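Local coordinates for protein probable M18-family aminopeptidase 1 (PDB 2GLF) that probably acts as a zinc-dependent aminopeptidase of the M18 family, removing residues from the N-termini of peptides, at residues A[121-129]-A[175-184]. Sequence-based numbering, arbitrary orientation.
Sequences GIKKYHWLS and ISEKFKGENL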
loop_
_atom_site.group_PDB
_atom_site.type_symbol
_atom_site.label_atom_id
_atom_site.label_comp_id
_atom_site.label_asym_id
_atom_site.label_seq_id
_atom_site.Cartn_x
_atom_site.Cartn_y
_atom_site.Cartn_z
ATOM N N GLY A 121 13.480 -14.080 -27.093
ATOM C CA GLY A 121 12.576 -14.188 -25.967
ATOM C C GLY A 121 12.566 -15.475 -25.162
ATOM O O GLY A 121 11.535 -16.134 -25.074
ATOM N N ILE A 122 13.700 -15.835 -24.569
ATOM C CA ILE A 122 13.782 -17.036 -23.732
ATOM C C ILE A 122 13.018 -16.712 -22.445
ATOM O O ILE A 122 12.867 -15.540 -22.110
ATOM C CB ILE A 122 15.242 -17.350 -23.323
ATOM C CG1 ILE A 122 15.756 -16.263 -22.367
ATOM C CG2 ILE A 122 16.127 -17.430 -24.550
ATOM C CD1 ILE A 122 17.112 -16.537 -21.766
ATOM N N LYS A 123 12.539 -17.718 -21.720
ATOM C CA LYS A 123 11.847 -17.411 -20.475
ATOM C C LYS A 123 12.840 -17.162 -19.353
ATOM O O LYS A 123 12.556 -16.398 -18.426
ATOM C CB LYS A 123 10.863 -18.506 -20.075
ATOM C CG LYS A 123 9.454 -18.205 -20.564
ATOM C CD LYS A 123 8.407 -18.909 -19.737
ATOM C CE LYS A 123 7.029 -18.416 -20.103
ATOM N NZ LYS A 123 6.001 -19.030 -19.240
ATOM N N LYS A 124 13.998 -17.810 -19.438
ATOM C CA LYS A 124 15.073 -17.615 -18.466
ATOM C C LYS A 124 15.132 -18.646 -17.356
ATOM O O LYS A 124 16.173 -19.279 -17.157
ATOM C CB LYS A 124 15.007 -16.200 -17.874
ATOM C CG LYS A 124 16.349 -15.582 -17.529
ATOM C CD LYS A 124 16.236 -14.070 -17.440
ATOM C CE LYS A 124 15.754 -13.490 -18.764
ATOM N NZ LYS A 124 15.708 -11.996 -18.797
ATOM N N TYR A 125 14.041 -18.824 -16.617
ATOM C CA TYR A 125 14.080 -19.829 -15.570
ATOM C C TYR A 125 14.148 -21.214 -16.208
ATOM O O TYR A 125 14.441 -22.200 -15.536
ATOM C CB TYR A 125 12.874 -19.716 -14.625
ATOM C CG TYR A 125 11.517 -19.777 -15.277
ATOM C CD1 TYR A 125 10.803 -18.614 -15.543
ATOM C CD2 TYR A 125 10.931 -21.001 -15.605
ATOM C CE1 TYR A 125 9.532 -18.664 -16.117
ATOM C CE2 TYR A 125 9.664 -21.062 -16.180
ATOM C CZ TYR A 125 8.967 -19.893 -16.431
ATOM O OH TYR A 125 7.703 -19.943 -16.971
ATOM N N HIS A 126 13.886 -21.279 -17.514
ATOM C CA HIS A 126 13.944 -22.540 -18.250
ATOM C C HIS A 126 15.382 -23.053 -18.328
ATOM O O HIS A 126 15.626 -24.259 -18.276
ATOM C CB HIS A 126 13.470 -22.372 -19.700
ATOM C CG HIS A 126 11.989 -22.250 -19.867
ATOM N ND1 HIS A 126 11.090 -23.033 -19.176
ATOM C CD2 HIS A 126 11.253 -21.483 -20.706
ATOM C CE1 HIS A 126 9.864 -22.752 -19.583
ATOM N NE2 HIS A 126 9.934 -21.814 -20.510
ATOM N N TRP A 127 16.321 -22.118 -18.453
ATOM C CA TRP A 127 17.736 -22.424 -18.624
ATOM C C TRP A 127 18.561 -22.761 -17.391
ATOM O O TRP A 127 19.784 -22.888 -17.477
ATOM C CB TRP A 127 18.394 -21.277 -19.404
ATOM C CG TRP A 127 17.699 -21.040 -20.707
ATOM C CD1 TRP A 127 16.446 -20.499 -20.890
ATOM C CD2 TRP A 127 18.131 -21.481 -21.999
ATOM N NE1 TRP A 127 16.074 -20.593 -22.209
ATOM C CE2 TRP A 127 17.091 -21.191 -22.912
ATOM C CE3 TRP A 127 19.293 -22.101 -22.475
ATOM C CZ2 TRP A 127 17.185 -21.502 -24.273
ATOM C CZ3 TRP A 127 19.382 -22.408 -23.827
ATOM C CH2 TRP A 127 18.336 -22.108 -24.709
ATOM N N LEU A 128 17.909 -22.924 -16.248
ATOM C CA LEU A 128 18.633 -23.273 -15.032
ATOM C C LEU A 128 18.542 -24.778 -14.757
ATOM O O LEU A 128 17.483 -25.392 -14.941
ATOM C CB LEU A 128 18.083 -22.469 -13.857
ATOM C CG LEU A 128 18.330 -20.961 -13.982
ATOM C CD1 LEU A 128 17.476 -20.207 -12.990
ATOM C CD2 LEU A 128 19.807 -20.664 -13.760
ATOM N N SER A 129 19.663 -25.362 -14.327
ATOM C CA SER A 129 19.766 -26.795 -14.026
ATOM C C SER A 129 19.257 -27.666 -15.171
ATOM O O SER A 129 18.365 -28.502 -15.002
ATOM C CB SER A 129 19.016 -27.133 -12.731
ATOM O OG SER A 129 19.659 -26.556 -11.603
ATOM N N ILE A 175 8.519 -13.109 -11.161
ATOM C CA ILE A 175 9.312 -13.517 -12.319
ATOM C C ILE A 175 10.153 -12.410 -12.957
ATOM O O ILE A 175 11.275 -12.664 -13.403
ATOM C CB ILE A 175 8.412 -14.137 -13.387
ATOM C CG1 ILE A 175 7.784 -15.406 -12.833
ATOM C CG2 ILE A 175 9.222 -14.470 -14.627
ATOM C CD1 ILE A 175 8.824 -16.389 -12.343
ATOM N N SER A 176 9.613 -11.193 -13.014
ATOM C CA SER A 176 10.349 -10.068 -13.589
ATOM C C SER A 176 11.725 -9.971 -12.933
ATOM O O SER A 176 12.722 -9.742 -13.608
ATOM C CB SER A 176 9.585 -8.757 -13.380
ATOM O OG SER A 176 8.423 -8.707 -14.188
ATOM N N GLU A 177 11.762 -10.135 -11.612
ATOM C CA GLU A 177 13.004 -10.104 -10.845
ATOM C C GLU A 177 13.342 -11.575 -10.675
ATOM O O GLU A 177 12.973 -12.399 -11.514
ATOM C CB GLU A 177 12.783 -9.482 -9.461
ATOM C CG GLU A 177 11.534 -8.616 -9.325
ATOM C CD GLU A 177 11.594 -7.338 -10.142
ATOM O OE1 GLU A 177 10.614 -6.562 -10.100
ATOM O OE2 GLU A 177 12.616 -7.107 -10.823
ATOM N N LYS A 178 14.025 -11.919 -9.592
ATOM C CA LYS A 178 14.365 -13.314 -9.344
ATOM C C LYS A 178 15.442 -13.801 -10.308
ATOM O O LYS A 178 16.607 -13.934 -9.933
ATOM C CB LYS A 178 13.106 -14.184 -9.485
ATOM C CG LYS A 178 13.272 -15.649 -9.100
ATOM C CD LYS A 178 13.634 -15.796 -7.630
ATOM C CE LYS A 178 13.531 -17.240 -7.187
ATOM N NZ LYS A 178 14.266 -18.145 -8.114
ATOM N N PHE A 179 15.049 -14.063 -11.550
ATOM C CA PHE A 179 15.984 -14.554 -12.554
ATOM C C PHE A 179 16.599 -13.427 -13.360
ATOM O O PHE A 179 15.913 -12.725 -14.100
ATOM C CB PHE A 179 15.286 -15.539 -13.487
ATOM C CG PHE A 179 14.583 -16.643 -12.765
ATOM C CD1 PHE A 179 13.219 -16.558 -12.495
ATOM C CD2 PHE A 179 15.290 -17.748 -12.309
ATOM C CE1 PHE A 179 12.570 -17.559 -11.778
ATOM C CE2 PHE A 179 14.655 -18.752 -11.592
ATOM C CZ PHE A 179 13.292 -18.658 -11.326
ATOM N N LYS A 180 17.906 -13.265 -13.208
ATOM C CA LYS A 180 18.629 -12.224 -13.910
ATOM C C LYS A 180 19.530 -12.797 -14.995
ATOM O O LYS A 180 20.178 -13.833 -14.801
ATOM C CB LYS A 180 19.437 -11.404 -12.906
ATOM C CG LYS A 180 18.549 -10.670 -11.925
ATOM C CD LYS A 180 19.344 -9.960 -10.856
ATOM C CE LYS A 180 18.416 -9.262 -9.870
ATOM N NZ LYS A 180 19.149 -8.631 -8.732
ATOM N N GLY A 181 19.545 -12.120 -16.143
ATOM C CA GLY A 181 20.365 -12.556 -17.258
ATOM C C GLY A 181 21.833 -12.642 -16.887
ATOM O O GLY A 181 22.507 -13.615 -17.225
ATOM N N GLU A 182 22.327 -11.630 -16.179
ATOM C CA GLU A 182 23.726 -11.594 -15.766
ATOM C C GLU A 182 24.210 -12.856 -15.049
ATOM O O GLU A 182 25.412 -13.117 -14.989
ATOM C CB GLU A 182 23.978 -10.383 -14.872
ATOM C CG GLU A 182 24.385 -9.131 -15.614
ATOM C CD GLU A 182 25.688 -9.301 -16.373
ATOM O OE1 GLU A 182 26.657 -9.837 -15.795
ATOM O OE2 GLU A 182 25.746 -8.889 -17.548
ATOM N N ASN A 183 23.276 -13.633 -14.509
ATOM C CA ASN A 183 23.631 -14.851 -13.795
ATOM C C ASN A 183 23.561 -16.116 -14.637
ATOM O O ASN A 183 23.797 -17.203 -14.128
ATOM C CB ASN A 183 22.744 -15.040 -12.558
ATOM C CG ASN A 183 22.978 -13.981 -11.500
ATOM O OD1 ASN A 183 24.085 -13.473 -11.351
ATOM N ND2 ASN A 183 21.934 -13.659 -10.744
ATOM N N LEU A 184 23.222 -15.992 -15.913
ATOM C CA LEU A 184 23.154 -17.174 -16.769
ATOM C C LEU A 184 24.574 -17.477 -17.243
ATOM O O LEU A 184 24.951 -17.159 -18.369
ATOM C CB LEU A 184 22.223 -16.914 -17.959
ATOM C CG LEU A 184 20.789 -16.587 -17.519
ATOM C CD1 LEU A 184 19.940 -16.134 -18.696
ATOM C CD2 LEU A 184 20.187 -17.821 -16.863
#
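Phe179 packs one face of its ring against the CB of Tyr125. Tyr125 CB sits over the middle of that face, 3.5 Å from the centroid of the Phe179 ring and 11° off its normal, a CH-pi contact. Lys178 CG covers the opposite face, nearer the rim. At the ring edge, Leu128 CD1 comes within 3.4 Å of Phe179 CD2. The Tyr125 CG lies between its backbone N and carbonyl carbon (chi1 56°), and the CB, not the phenol ring, lies over the face; the two rings meet obliquely, planes at 48°. Lys123 NZ donates a hydrogen bond to Tyr125 OH (3.0 Å), which also hydrogen-bonds Asp163 of a neighbouring subunit. Replacing Phe179 with alanine is likely to leave Tyr125 CB and Leu128 CD1 without the ring they pack on, opening a gap between the loops.

Lys124 runs past Phe179 in the opposite direction. Lys124 CG rests 3.8 Å from Leu184 CD1, and the two side chains cross at about a right angle. The lysine chain then bends at its third torsion, and its NZ forms a salt bridge with Asp396 of another neighbouring subunit. Ile122 and Leu184 meet tip to tip, CD1 to CD1 at 4.2 Å. Gly121 O hydrogen-bonds the manganese ligand His425. The contact joins two loops that link strands of the antiparallel sheet and form part of subunit interfaces in the dodecamer, an assembly characteristic of M18 aminopeptidases.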